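Local coordinates for Xaa-Pro aminopeptidase (Thermococcus sibiricus MM 739, PDB 4RGZ), which binds zinc and, as a prolidase-like member of the M24B peptidases, probably hydrolyses peptide bonds that precede a proline, at residues V199-N204 against R215-G220; V222-Y227 against T239-V244; K252-I257 against F339-E344; G292-H297 against P331-Q336. All coordinates share one frame; numbering follows the deposited sequence.

Contact 1 (V199-N204 against R215-G220)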
loop_
_atom_site.group_PDB
_atom_site.type_symbol
_atom_site.label_atom_id
_atom_site.label_comp_id
_atom_site.label_asym_id
_atom_site.label_seq_id
_atom_site.Cartn_x
_atom_site.Cartn_y
_atom_site.Cartn_z
ATOM N N VAL A 199 16.428 -0.467 6.780
ATOM C CA VAL A 199 17.811 -0.625 7.144
ATOM C C VAL A 199 18.333 0.778 7.468
ATOM O O VAL A 199 18.218 1.713 6.658
ATOM C CB VAL A 199 18.600 -1.270 5.997
ATOM C CG1 VAL A 199 20.024 -1.554 6.413
ATOM C CG2 VAL A 199 17.939 -2.560 5.564
ATOM N N ALA A 200 18.893 0.926 8.661
ATOM C CA ALA A 200 19.354 2.228 9.124
ATOM C C ALA A 200 20.758 2.092 9.728
ATOM O O ALA A 200 20.929 1.431 10.780
ATOM C CB ALA A 200 18.358 2.815 10.124
ATOM N N SER A 201 21.744 2.732 9.071
ATOM C CA SER A 201 23.148 2.511 9.400
ATOM C C SER A 201 23.813 3.745 9.991
ATOM O O SER A 201 23.520 4.865 9.575
ATOM C CB SER A 201 23.917 2.046 8.173
ATOM O OG SER A 201 23.985 3.079 7.210
ATOM N N GLY A 202 24.738 3.537 10.929
ATOM C CA GLY A 202 25.414 4.630 11.599
ATOM C C GLY A 202 24.418 5.650 12.110
ATOM O O GLY A 202 23.464 5.267 12.788
ATOM N N PRO A 203 24.606 6.951 11.763
ATOM C CA PRO A 203 23.731 8.007 12.339
ATOM C C PRO A 203 22.264 7.865 11.921
ATOM O O PRO A 203 21.372 8.283 12.658
ATOM C CB PRO A 203 24.332 9.305 11.797
ATOM C CG PRO A 203 25.731 8.951 11.391
ATOM C CD PRO A 203 25.673 7.529 10.915
ATOM N N ASN A 204 22.018 7.241 10.765
ATOM C CA ASN A 204 20.643 6.996 10.303
ATOM C C ASN A 204 19.849 6.097 11.217
ATOM O O ASN A 204 18.605 6.202 11.272
ATOM C CB ASN A 204 20.606 6.466 8.879
ATOM C CG ASN A 204 20.942 7.529 7.888
ATOM O OD1 ASN A 204 21.546 7.269 6.856
ATOM N ND2 ASN A 204 20.579 8.767 8.214
ATOM N N ARG A 215 23.304 5.818 1.524
ATOM C CA ARG A 215 24.417 5.761 2.427
ATOM C C ARG A 215 24.988 4.345 2.462
ATOM O O ARG A 215 24.263 3.402 2.748
ATOM C CB ARG A 215 23.972 6.216 3.811
ATOM C CG ARG A 215 25.096 6.221 4.819
ATOM C CD ARG A 215 24.587 6.460 6.245
ATOM N NE ARG A 215 25.710 6.634 7.175
ATOM C CZ ARG A 215 26.536 5.656 7.533
ATOM N NH1 ARG A 215 26.353 4.410 7.085
ATOM N NH2 ARG A 215 27.536 5.905 8.344
ATOM N N LYS A 216 26.274 4.189 2.181
ATOM C CA LYS A 216 26.906 2.879 2.278
ATOM C C LYS A 216 27.275 2.443 3.698
ATOM O O LYS A 216 27.742 3.246 4.522
ATOM C CB LYS A 216 28.104 2.784 1.359
ATOM C CG LYS A 216 27.731 2.460 -0.085
ATOM C CD LYS A 216 28.702 3.091 -1.047
ATOM C CE LYS A 216 28.647 2.482 -2.446
ATOM N NZ LYS A 216 27.442 2.950 -3.187
ATOM N N ILE A 217 27.046 1.164 3.987
ATOM C CA ILE A 217 27.461 0.571 5.248
ATOM C C ILE A 217 28.977 0.423 5.222
ATOM O O ILE A 217 29.530 -0.075 4.233
ATOM C CB ILE A 217 26.750 -0.787 5.494
ATOM C CG1 ILE A 217 25.441 -0.557 6.243
ATOM C CG2 ILE A 217 27.609 -1.742 6.319
ATOM C CD1 ILE A 217 24.318 0.007 5.408
ATOM N N ARG A 218 29.634 0.869 6.295
ATOM C CA ARG A 218 31.095 0.814 6.384
ATOM C C ARG A 218 31.509 0.418 7.796
ATOM O O ARG A 218 30.678 0.410 8.710
ATOM C CB ARG A 218 31.735 2.173 5.985
ATOM C CG ARG A 218 31.668 3.224 7.103
ATOM C CD ARG A 218 31.533 4.662 6.618
ATOM N NE ARG A 218 30.231 4.923 5.997
ATOM C CZ ARG A 218 29.911 6.029 5.321
ATOM N NH1 ARG A 218 30.798 7.016 5.186
ATOM N NH2 ARG A 218 28.698 6.145 4.784
ATOM N N LYS A 219 32.799 0.130 7.967
ATOM C CA LYS A 219 33.389 -0.219 9.271
ATOM C C LYS A 219 33.105 0.789 10.381
ATOM O O LYS A 219 33.272 1.984 10.191
ATOM C CB LYS A 219 34.899 -0.428 9.135
ATOM C CG LYS A 219 35.257 -1.655 8.322
ATOM C CD LYS A 219 36.751 -1.737 8.061
ATOM C CE LYS A 219 37.061 -2.848 7.072
ATOM N NZ LYS A 219 38.435 -2.701 6.548
ATOM N N GLY A 220 32.655 0.301 11.529
ATOM C CA GLY A 220 32.358 1.163 12.661
ATOM C C GLY A 220 30.914 1.564 12.771
ATOM O O GLY A 220 30.537 2.219 13.726
#

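Contact 2 (V222-Y227 against T239-V244). With ZN (zinc ion), chain E.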
loop_
_atom_site.group_PDB
_atom_site.type_symbol
_atom_site.label_atom_id
_atom_site.label_comp_id
_atom_site.label_asym_id
_atom_site.label_seq_id
_atom_site.Cartn_x
_atom_site.Cartn_y
_atom_site.Cartn_z
ATOM N N VAL A 222 26.970 0.884 13.410
ATOM C CA VAL A 222 25.920 -0.005 13.846
ATOM C C VAL A 222 24.737 0.088 12.878
ATOM O O VAL A 222 24.398 1.156 12.374
ATOM C CB VAL A 222 25.530 0.114 15.321
ATOM C CG1 VAL A 222 26.280 1.209 16.020
ATOM C CG2 VAL A 222 24.030 0.207 15.520
ATOM N N VAL A 223 24.161 -1.068 12.571
ATOM C CA VAL A 223 23.146 -1.186 11.557
ATOM C C VAL A 223 21.960 -1.940 12.117
ATOM O O VAL A 223 22.087 -3.089 12.565
ATOM C CB VAL A 223 23.668 -1.932 10.317
ATOM C CG1 VAL A 223 22.646 -1.863 9.186
ATOM C CG2 VAL A 223 24.992 -1.349 9.862
ATOM N N ILE A 224 20.840 -1.235 12.129
ATOM C CA ILE A 224 19.557 -1.734 12.523
ATOM C C ILE A 224 18.851 -2.232 11.283
ATOM O O ILE A 224 18.872 -1.563 10.233
ATOM C CB ILE A 224 18.720 -0.591 13.080
ATOM C CG1 ILE A 224 19.443 0.056 14.252
ATOM C CG2 ILE A 224 17.295 -1.040 13.432
ATOM C CD1 ILE A 224 18.593 1.112 14.949
ATOM N N PHE A 225 18.248 -3.411 11.378
ATOM C CA PHE A 225 17.396 -3.909 10.287
ATOM C C PHE A 225 16.065 -4.518 10.766
ATOM O O PHE A 225 16.016 -5.296 11.721
ATOM C CB PHE A 225 18.167 -4.767 9.281
ATOM C CG PHE A 225 18.947 -5.884 9.880
ATOM C CD1 PHE A 225 20.059 -5.637 10.687
ATOM C CD2 PHE A 225 18.597 -7.217 9.604
ATOM C CE1 PHE A 225 20.792 -6.696 11.217
ATOM C CE2 PHE A 225 19.320 -8.291 10.135
ATOM C CZ PHE A 225 20.424 -8.033 10.926
ATOM N N ASP A 226 14.988 -4.089 10.119
ATOM C CA ASP A 226 13.636 -4.228 10.649
ATOM C C ASP A 226 12.784 -4.589 9.436
ATOM O O ASP A 226 12.779 -3.868 8.431
ATOM C CB ASP A 226 13.223 -2.892 11.283
ATOM C CG ASP A 226 11.874 -2.925 12.006
ATOM O OD1 ASP A 226 11.147 -3.944 11.952
ATOM O OD2 ASP A 226 11.536 -1.894 12.668
ATOM N N TYR A 227 12.117 -5.741 9.502
ATOM C CA TYR A 227 11.445 -6.285 8.327
ATOM C C TYR A 227 10.394 -7.258 8.783
ATOM O O TYR A 227 10.210 -7.459 9.993
ATOM C CB TYR A 227 12.455 -6.946 7.349
ATOM C CG TYR A 227 13.317 -8.017 7.974
ATOM C CD1 TYR A 227 14.301 -7.705 8.917
ATOM C CD2 TYR A 227 13.134 -9.367 7.647
ATOM C CE1 TYR A 227 15.071 -8.702 9.498
ATOM C CE2 TYR A 227 13.897 -10.360 8.238
ATOM C CZ TYR A 227 14.860 -10.038 9.150
ATOM O OH TYR A 227 15.623 -11.057 9.731
ATOM N N THR A 239 13.230 -6.929 14.327
ATOM C CA THR A 239 14.314 -5.961 14.237
ATOM C C THR A 239 15.568 -6.551 14.913
ATOM O O THR A 239 15.494 -7.124 16.000
ATOM C CB THR A 239 13.953 -4.628 14.966
ATOM O OG1 THR A 239 12.770 -4.038 14.419
ATOM C CG2 THR A 239 15.064 -3.620 14.847
ATOM N N ARG A 240 16.726 -6.396 14.282
ATOM C CA ARG A 240 17.972 -6.784 14.936
ATOM C C ARG A 240 19.071 -5.741 14.684
ATOM O O ARG A 240 19.041 -5.009 13.684
ATOM C CB ARG A 240 18.417 -8.180 14.477
ATOM C CG ARG A 240 17.533 -9.309 15.004
ATOM C CD ARG A 240 17.708 -9.512 16.524
ATOM N NE ARG A 240 17.027 -10.703 17.029
ATOM C CZ ARG A 240 15.744 -10.778 17.397
ATOM N NH1 ARG A 240 14.939 -9.724 17.333
ATOM N NH2 ARG A 240 15.262 -11.933 17.829
ATOM N N THR A 241 20.046 -5.680 15.582
ATOM C CA THR A 241 21.100 -4.692 15.472
ATOM C C THR A 241 22.457 -5.356 15.495
ATOM O O THR A 241 22.742 -6.157 16.370
ATOM C CB THR A 241 20.964 -3.644 16.585
ATOM O OG1 THR A 241 19.727 -2.955 16.407
ATOM C CG2 THR A 241 22.085 -2.644 16.564
ATOM N N VAL A 242 23.275 -5.008 14.505
ATOM C CA VAL A 242 24.603 -5.581 14.340
ATOM C C VAL A 242 25.634 -4.461 14.168
ATOM O O VAL A 242 25.264 -3.345 13.815
ATOM C CB VAL A 242 24.668 -6.556 13.127
ATOM C CG1 VAL A 242 23.695 -7.722 13.304
ATOM C CG2 VAL A 242 24.455 -5.839 11.782
ATOM N N VAL A 243 26.912 -4.768 14.416
ATOM C CA VAL A 243 28.028 -3.837 14.228
ATOM C C VAL A 243 28.998 -4.327 13.187
ATOM O O VAL A 243 29.409 -5.476 13.220
ATOM C CB VAL A 243 28.835 -3.626 15.508
ATOM C CG1 VAL A 243 28.168 -2.564 16.347
ATOM C CG2 VAL A 243 28.998 -4.914 16.312
ATOM N N VAL A 244 29.349 -3.450 12.251
ATOM C CA VAL A 244 30.453 -3.713 11.331
ATOM C C VAL A 244 31.688 -3.222 12.072
ATOM O O VAL A 244 31.657 -2.135 12.666
ATOM C CB VAL A 244 30.291 -2.971 9.991
ATOM C CG1 VAL A 244 31.019 -3.697 8.893
ATOM C CG2 VAL A 244 28.831 -2.883 9.609
HETATM ZN ZN ZN E . 9.538 -3.860 13.332
HETATM O O HOH W 1 8.310 -2.317 14.028
#

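Contact 3 (K252-I257 against F339-E344). With ZN (zinc ion), chain E.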
loop_
_atom_site.group_PDB
_atom_site.type_symbol
_atom_site.label_atom_id
_atom_site.label_comp_id
_atom_site.label_asym_id
_atom_site.label_seq_id
_atom_site.Cartn_x
_atom_site.Cartn_y
_atom_site.Cartn_z
ATOM N N LYS A 252 28.611 -1.085 22.787
ATOM C CA LYS A 252 28.477 -2.205 23.731
ATOM C C LYS A 252 27.532 -1.871 24.869
ATOM O O LYS A 252 26.655 -2.640 25.216
ATOM C CB LYS A 252 29.829 -2.619 24.301
ATOM C CG LYS A 252 30.638 -3.550 23.408
ATOM C CD LYS A 252 32.140 -3.464 23.632
ATOM C CE LYS A 252 32.569 -4.119 24.935
ATOM N NZ LYS A 252 33.952 -4.664 24.811
ATOM N N LYS A 253 27.712 -0.700 25.436
ATOM C CA LYS A 253 27.023 -0.331 26.636
ATOM C C LYS A 253 25.572 -0.149 26.309
ATOM O O LYS A 253 24.703 -0.688 26.997
ATOM C CB LYS A 253 27.611 0.965 27.168
ATOM C CG LYS A 253 27.060 1.386 28.514
ATOM C CD LYS A 253 27.007 2.899 28.646
ATOM C CE LYS A 253 27.978 3.425 29.661
ATOM N NZ LYS A 253 27.274 4.552 30.335
ATOM N N VAL A 254 25.296 0.605 25.249
ATOM C CA VAL A 254 23.906 0.939 24.917
ATOM C C VAL A 254 23.178 -0.289 24.445
ATOM O O VAL A 254 22.069 -0.525 24.865
ATOM C CB VAL A 254 23.799 2.111 23.908
ATOM C CG1 VAL A 254 22.370 2.275 23.359
ATOM C CG2 VAL A 254 24.290 3.393 24.605
ATOM N N TYR A 255 23.809 -1.067 23.578
ATOM C CA TYR A 255 23.256 -2.336 23.173
ATOM C C TYR A 255 22.837 -3.157 24.394
ATOM O O TYR A 255 21.663 -3.527 24.514
ATOM C CB TYR A 255 24.259 -3.138 22.342
ATOM C CG TYR A 255 23.600 -4.333 21.707
ATOM C CD1 TYR A 255 23.352 -5.516 22.442
ATOM C CD2 TYR A 255 23.159 -4.270 20.386
ATOM C CE1 TYR A 255 22.713 -6.605 21.847
ATOM C CE2 TYR A 255 22.517 -5.352 19.787
ATOM C CZ TYR A 255 22.286 -6.509 20.516
ATOM O OH TYR A 255 21.661 -7.552 19.877
ATOM N N GLU A 256 23.787 -3.447 25.293
ATOM C CA GLU A 256 23.452 -4.179 26.520
ATOM C C GLU A 256 22.288 -3.564 27.334
ATOM O O GLU A 256 21.492 -4.313 27.905
ATOM C CB GLU A 256 24.677 -4.501 27.383
ATOM C CG GLU A 256 24.411 -5.216 28.719
ATOM C CD GLU A 256 23.496 -6.459 28.666
ATOM O OE1 GLU A 256 22.854 -6.774 29.707
ATOM O OE2 GLU A 256 23.401 -7.138 27.614
ATOM N N ILE A 257 22.156 -2.236 27.361
ATOM C CA ILE A 257 20.990 -1.645 28.007
ATOM C C ILE A 257 19.712 -2.079 27.276
ATOM O O ILE A 257 18.729 -2.473 27.918
ATOM C CB ILE A 257 21.078 -0.115 28.147
ATOM C CG1 ILE A 257 22.127 0.266 29.204
ATOM C CG2 ILE A 257 19.726 0.440 28.586
ATOM C CD1 ILE A 257 22.823 1.579 28.949
ATOM N N PHE A 339 24.157 6.670 16.653
ATOM C CA PHE A 339 23.637 5.356 16.227
ATOM C C PHE A 339 22.334 5.095 16.963
ATOM O O PHE A 339 21.968 5.826 17.859
ATOM C CB PHE A 339 24.631 4.224 16.539
ATOM C CG PHE A 339 25.004 4.103 18.013
ATOM C CD1 PHE A 339 26.060 4.867 18.565
ATOM C CD2 PHE A 339 24.327 3.231 18.854
ATOM C CE1 PHE A 339 26.412 4.752 19.911
ATOM C CE2 PHE A 339 24.669 3.123 20.198
ATOM C CZ PHE A 339 25.712 3.882 20.728
ATOM N N GLY A 340 21.638 4.043 16.582
ATOM C CA GLY A 340 20.473 3.577 17.337
ATOM C C GLY A 340 20.601 2.091 17.631
ATOM O O GLY A 340 21.389 1.399 16.962
ATOM N N VAL A 341 19.849 1.610 18.638
ATOM C CA VAL A 341 19.642 0.169 18.830
ATOM C C VAL A 341 18.188 -0.159 19.153
ATOM O O VAL A 341 17.605 0.405 20.111
ATOM C CB VAL A 341 20.485 -0.426 19.978
ATOM C CG1 VAL A 341 20.334 -1.951 19.953
ATOM C CG2 VAL A 341 21.960 -0.031 19.881
ATOM N N ARG A 342 17.613 -1.082 18.368
ATOM C CA ARG A 342 16.289 -1.645 18.634
ATOM C C ARG A 342 16.360 -3.170 18.493
ATOM O O ARG A 342 17.024 -3.687 17.598
ATOM C CB ARG A 342 15.227 -1.060 17.695
ATOM C CG ARG A 342 13.791 -1.556 17.970
ATOM C CD ARG A 342 12.835 -1.377 16.793
ATOM N NE ARG A 342 13.086 -0.065 16.261
ATOM C CZ ARG A 342 13.463 0.256 15.031
ATOM N NH1 ARG A 342 13.532 -0.631 14.047
ATOM N NH2 ARG A 342 13.722 1.528 14.803
ATOM N N ILE A 343 15.689 -3.882 19.396
ATOM C CA ILE A 343 15.614 -5.360 19.356
ATOM C C ILE A 343 14.122 -5.702 19.484
ATOM O O ILE A 343 13.462 -5.339 20.455
ATOM C CB ILE A 343 16.434 -6.024 20.496
ATOM C CG1 ILE A 343 17.925 -5.641 20.434
ATOM C CG2 ILE A 343 16.283 -7.546 20.470
ATOM C CD1 ILE A 343 18.722 -6.020 21.680
ATOM N N GLU A 344 13.603 -6.392 18.479
ATOM C CA GLU A 344 12.189 -6.658 18.361
ATOM C C GLU A 344 11.938 -8.147 18.206
ATOM O O GLU A 344 12.589 -8.852 17.414
ATOM C CB GLU A 344 11.645 -5.941 17.133
ATOM C CG GLU A 344 10.124 -5.917 17.018
ATOM C CD GLU A 344 9.655 -5.327 15.698
ATOM O OE1 GLU A 344 10.459 -5.267 14.717
ATOM O OE2 GLU A 344 8.472 -4.928 15.631
HETATM ZN ZN ZN E . 9.538 -3.860 13.332
HETATM O O HOH W 1 8.310 -2.317 14.028
#

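Contact 4 (G292-H297 against P331-Q336)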
loop_
_atom_site.group_PDB
_atom_site.type_symbol
_atom_site.label_atom_id
_atom_site.label_comp_id
_atom_site.label_asym_id
_atom_site.label_seq_id
_atom_site.Cartn_x
_atom_site.Cartn_y
_atom_site.Cartn_z
ATOM N N GLY A 292 16.621 7.398 29.369
ATOM C CA GLY A 292 15.191 7.689 29.163
ATOM C C GLY A 292 14.844 8.611 27.993
ATOM O O GLY A 292 13.944 8.292 27.223
ATOM N N GLU A 293 15.561 9.734 27.841
ATOM C CA GLU A 293 15.243 10.750 26.815
ATOM C C GLU A 293 15.195 10.143 25.418
ATOM O O GLU A 293 14.476 10.599 24.532
ATOM C CB GLU A 293 16.260 11.900 26.851
ATOM C CG GLU A 293 16.457 12.524 28.231
ATOM C CD GLU A 293 17.829 13.192 28.432
ATOM O OE1 GLU A 293 18.099 13.682 29.560
ATOM O OE2 GLU A 293 18.645 13.240 27.480
ATOM N N TYR A 294 15.932 9.069 25.243
ATOM C CA TYR A 294 16.259 8.597 23.915
ATOM C C TYR A 294 15.447 7.431 23.411
ATOM O O TYR A 294 15.804 6.826 22.380
ATOM C CB TYR A 294 17.733 8.226 23.896
ATOM C CG TYR A 294 18.628 9.299 24.455
ATOM C CD1 TYR A 294 19.085 10.352 23.653
ATOM C CD2 TYR A 294 19.011 9.264 25.801
ATOM C CE1 TYR A 294 19.918 11.338 24.172
ATOM C CE2 TYR A 294 19.822 10.238 26.335
ATOM C CZ TYR A 294 20.271 11.262 25.512
ATOM O OH TYR A 294 21.071 12.177 26.074
ATOM N N PHE A 295 14.380 7.093 24.145
ATOM C CA PHE A 295 13.488 5.964 23.839
ATOM C C PHE A 295 12.201 6.597 23.390
ATOM O O PHE A 295 11.357 6.960 24.192
ATOM C CB PHE A 295 13.281 5.118 25.093
ATOM C CG PHE A 295 12.358 3.933 24.902
ATOM C CD1 PHE A 295 12.171 3.347 23.647
ATOM C CD2 PHE A 295 11.671 3.409 25.984
ATOM C CE1 PHE A 295 11.309 2.271 23.493
ATOM C CE2 PHE A 295 10.826 2.310 25.847
ATOM C CZ PHE A 295 10.645 1.743 24.600
ATOM N N ILE A 296 12.052 6.782 22.090
ATOM C CA ILE A 296 11.048 7.752 21.644
ATOM C C ILE A 296 9.788 7.146 21.073
ATOM O O ILE A 296 9.122 7.740 20.243
ATOM C CB ILE A 296 11.671 8.807 20.733
ATOM C CG1 ILE A 296 12.463 8.141 19.592
ATOM C CG2 ILE A 296 12.589 9.660 21.578
ATOM C CD1 ILE A 296 13.320 9.118 18.782
ATOM N N HIS A 297 9.453 5.969 21.557
ATOM C CA HIS A 297 8.365 5.216 20.958
ATOM C C HIS A 297 7.850 4.177 21.895
ATOM O O HIS A 297 8.477 3.882 22.919
ATOM C CB HIS A 297 8.694 4.651 19.556
ATOM C CG HIS A 297 9.770 3.586 19.525
ATOM N ND1 HIS A 297 9.549 2.304 19.914
ATOM C CD2 HIS A 297 11.079 3.620 19.040
ATOM C CE1 HIS A 297 10.659 1.568 19.726
ATOM N NE2 HIS A 297 11.599 2.368 19.188
ATOM N N PRO A 331 11.828 -2.201 22.535
ATOM C CA PRO A 331 12.430 -0.970 23.034
ATOM C C PRO A 331 13.689 -0.591 22.229
ATOM O O PRO A 331 14.369 -1.465 21.655
ATOM C CB PRO A 331 12.835 -1.339 24.480
ATOM C CG PRO A 331 12.964 -2.825 24.490
ATOM C CD PRO A 331 12.006 -3.340 23.462
ATOM N N GLY A 332 13.993 0.699 22.177
ATOM C CA GLY A 332 15.238 1.103 21.550
ATOM C C GLY A 332 15.855 2.308 22.212
ATOM O O GLY A 332 15.210 3.005 22.997
ATOM N N ILE A 333 17.118 2.541 21.899
ATOM C CA ILE A 333 17.759 3.795 22.230
ATOM C C ILE A 333 18.254 4.471 20.946
ATOM O O ILE A 333 18.833 3.810 20.054
ATOM C CB ILE A 333 18.878 3.636 23.253
ATOM C CG1 ILE A 333 18.303 3.064 24.548
ATOM C CG2 ILE A 333 19.474 5.004 23.572
ATOM C CD1 ILE A 333 19.321 2.748 25.628
ATOM N N TYR A 334 17.991 5.776 20.858
ATOM C CA TYR A 334 18.288 6.566 19.662
ATOM C C TYR A 334 19.065 7.811 20.005
ATOM O O TYR A 334 18.559 8.720 20.681
ATOM C CB TYR A 334 17.010 6.920 18.936
ATOM C CG TYR A 334 16.197 5.683 18.703
ATOM C CD1 TYR A 334 16.463 4.831 17.603
ATOM C CD2 TYR A 334 15.213 5.301 19.628
ATOM C CE1 TYR A 334 15.735 3.683 17.415
ATOM C CE2 TYR A 334 14.476 4.154 19.443
ATOM C CZ TYR A 334 14.725 3.352 18.330
ATOM O OH TYR A 334 13.971 2.185 18.168
ATOM N N LEU A 335 20.286 7.831 19.498
ATOM C CA LEU A 335 21.256 8.808 19.876
ATOM C C LEU A 335 21.631 9.637 18.673
ATOM O O LEU A 335 22.447 9.229 17.829
ATOM C CB LEU A 335 22.480 8.142 20.527
ATOM C CG LEU A 335 22.245 7.428 21.877
ATOM C CD1 LEU A 335 23.581 6.999 22.467
ATOM C CD2 LEU A 335 21.483 8.248 22.903
ATOM N N GLN A 336 21.017 10.812 18.601
ATOM C CA GLN A 336 21.176 11.682 17.454
ATOM C C GLN A 336 22.654 11.895 17.129
ATOM O O GLN A 336 23.462 12.146 18.012
ATOM C CB GLN A 336 20.440 12.996 17.681
ATOM C CG GLN A 336 19.927 13.634 16.400
ATOM C CD GLN A 336 18.829 12.809 15.730
ATOM O OE1 GLN A 336 18.046 12.122 16.402
ATOM N NE2 GLN A 336 18.764 12.881 14.395
#

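Contact 1 (V199-N204 against R215-G220)
The guanidinium of Arg215 is gripped from several directions: NH2 forms a salt bridge with Asp221, Ser201 O lies 3.5 Å above one face, toward the rim, and NH1 gives Ser201 OG a hydrogen bond of 2.7 Å, a weak one because the angle at the hydrogen is only 119°. A chi1 of 67°, which sets OG between its own backbone N and carbonyl carbon, turns the hydroxyl to the arginine. Over the centre of the other face sits Arg218 NH2, itself bonded to Lys216 O at 3.1 Å in the carbonyl plane. Arg215 suits the place by its length: extended from CG to NE, it carries its charge across the turn that ends strand 198-201 in the pita-bread domain of the M24 peptidases. There Gly202 adopts a positive phi, which favours glycine, and a side chain would run into Pro203 CD. Pro203 CD comes to 3.6 Å from Arg215 NH2, the two side chains crossing nearly at right angles. Trimming Arg215 to an alanine would probably leave Asp221 without its countercharge and uncover the proline ring. Beside the polar groups, Ile217 CD1 rests 3.5 Å from Ser201 CB, and the isoleucine goes on to meet Leu176 of helix 173-185 and Val223.

Contact 2 (V222-Y227 against T239-V244)
Phe225 lays its ring across to strand 234-243, its partner in an antiparallel hairpin, where Arg240 CB lies over one face and Val242 CG1 meets the edge at CE1, 3.7 Å away. The chi1 of 53° swings the ring over the partner strand instead of out from its own. Cut back to an alanine, Phe225 would probably open a gap beside Val242 and leave the Arg240 methylene without its aromatic neighbour. Past the end of strand 234-243, Val244 CG2 comes to 4.1 Å from Val223 CG2. On the opposite face, that of Val222, Ile224, Thr239 and Thr241, methyl groups meet in pairs: Val222 CG2 with Thr241 CG2 at 3.6 Å, Ile224 CG2 with Thr239 CG2 at 3.7 Å, while the threonine hydroxyls turn to Arg342 O and to Glu344. Four backbone bonds hold the strands in step; Val223 N to Val242 O, 2.8 Å and 169° at the hydrogen, is nearly straight. Farther along the strand, toward the hairpin turn, Asp226, with CG anti to the backbone N (chi1 -174°), sends OD1 to zinc at 2.1 Å, and its OD2 forms a salt bridge with Arg342. Asp237 and Glu344 bind the same ion, so the hairpin carries part of the metal site. Strand 198-201 continues the sheet beyond Val222 and Ile224, helix 143-164 packs on the Phe225 face, and strand 339-350 lies against the threonine face.

Contact 3 (K252-I257 against F339-E344)
Tyr255 of helix 249-268 lies against Val341 and Ile343 of strand 339-350, one of the helix-on-sheet layers from which the pita-bread fold is built. The short segments run nearly in the same direction, 26° apart, with axes 8.5 Å from each other. From CB the tyrosine leaves with CG anti to the backbone N (chi1 -169°), which carries the ring along the helix flank and brings it to the strand. Its CD2 is the first atom to touch, 3.7 Å from Val341 CG1, and CE2 follows against the same methyl. Farther along the ring, and on the same side of its plane, CE1 and CZ approach Ile343 CD1, CZ at 3.8 Å. Both aliphatic side chains cross the tyrosine at about a right angle. The tip, OH, also touches Ile343 CD1, but its hydrogen bond goes to Arg362 O; a tyrosine thus gives this buried place a long apolar flank with one polar end that is satisfied. One residue earlier, Val254 CB meets the edge of the Phe339 ring at CE2, 3.9 Å away and near the ring plane, and Val254 CG1 slides past Val341 CG2 at 4.2 Å. The strand's alternation explains the choice of residues: Phe339, Val341 and Ile343 face the helix with apolar groups, whereas Arg342 turns its side chain away from it. Glu344, extended beyond CG, reaches the metal site, where OE1 binds the zinc ion at 2.2 Å.

Contact 4 (G292-H297 against P331-Q336)
Residues 294-297 run at 139° to 331-335, and a single backbone hydrogen bond, Tyr334 N to Tyr294 O at 2.9 Å, ties the two. The arrangement is a loop laid along strand 326-335, which pairs antiparallel with 339-350 in the pita-bread domain, and the loop follows helix 275-288. Tyr294 packs against Ile333 and Leu335. Leu335 CD2 makes a CH-pi contact over its face, 3.5 Å from the ring centroid, while Glu293 CB lies over the other face. Ile333 CG2 meets Tyr294 CB at 3.7 Å, so branched aliphatic side chains suit these positions: they meet the tyrosine at CB and over its ring. Nearer the metal site, Phe295, with CG anti to the backbone N, reaches back until CZ is 3.8 Å from Pro331 CB, and Ile286 of helix 275-288 touches both. Ile296 CG1 brushes Tyr334 CD2 at 4.0 Å. The His297 side chain is about 5 Å from a second zinc ion, not the one held by Asp226 and Glu344, and also packs on Leu65 of the second subunit. Its ring meets that of Tyr334 rim to rim, planes 54° apart. The phenol oxygen has a second partner in Arg342 NE, while His297 NE2 and Tyr334 OH share a hydrogen bond of 2.6 Å, with an angle at the hydrogen of 157°.

In the fold
All four contacts belong to the metallopeptidase domain, and their chemistry differs with the elements they join. Contact 1 is only partly buried and relies on a charged arginine; contacts 2, 3 and 4 are buried, though a few residues of contact 4 reach solvent and the second subunit. Contacts 1 and 2 share a sheet, joined by Gly202 N to Val222 O. Contacts 3 and 4 share the strand pair 326-335 and 339-350, joined by Val341 N to Ile333 O, and contact 4 is nested within the chain loop that contact 3 closes. Contact 2 is strand pairing, contact 3 wholly apolar between its segments, contact 4 aromatic with two hydrogen bonds. Contacts 2 and 3 supply Asp226 and Glu344 to one zinc.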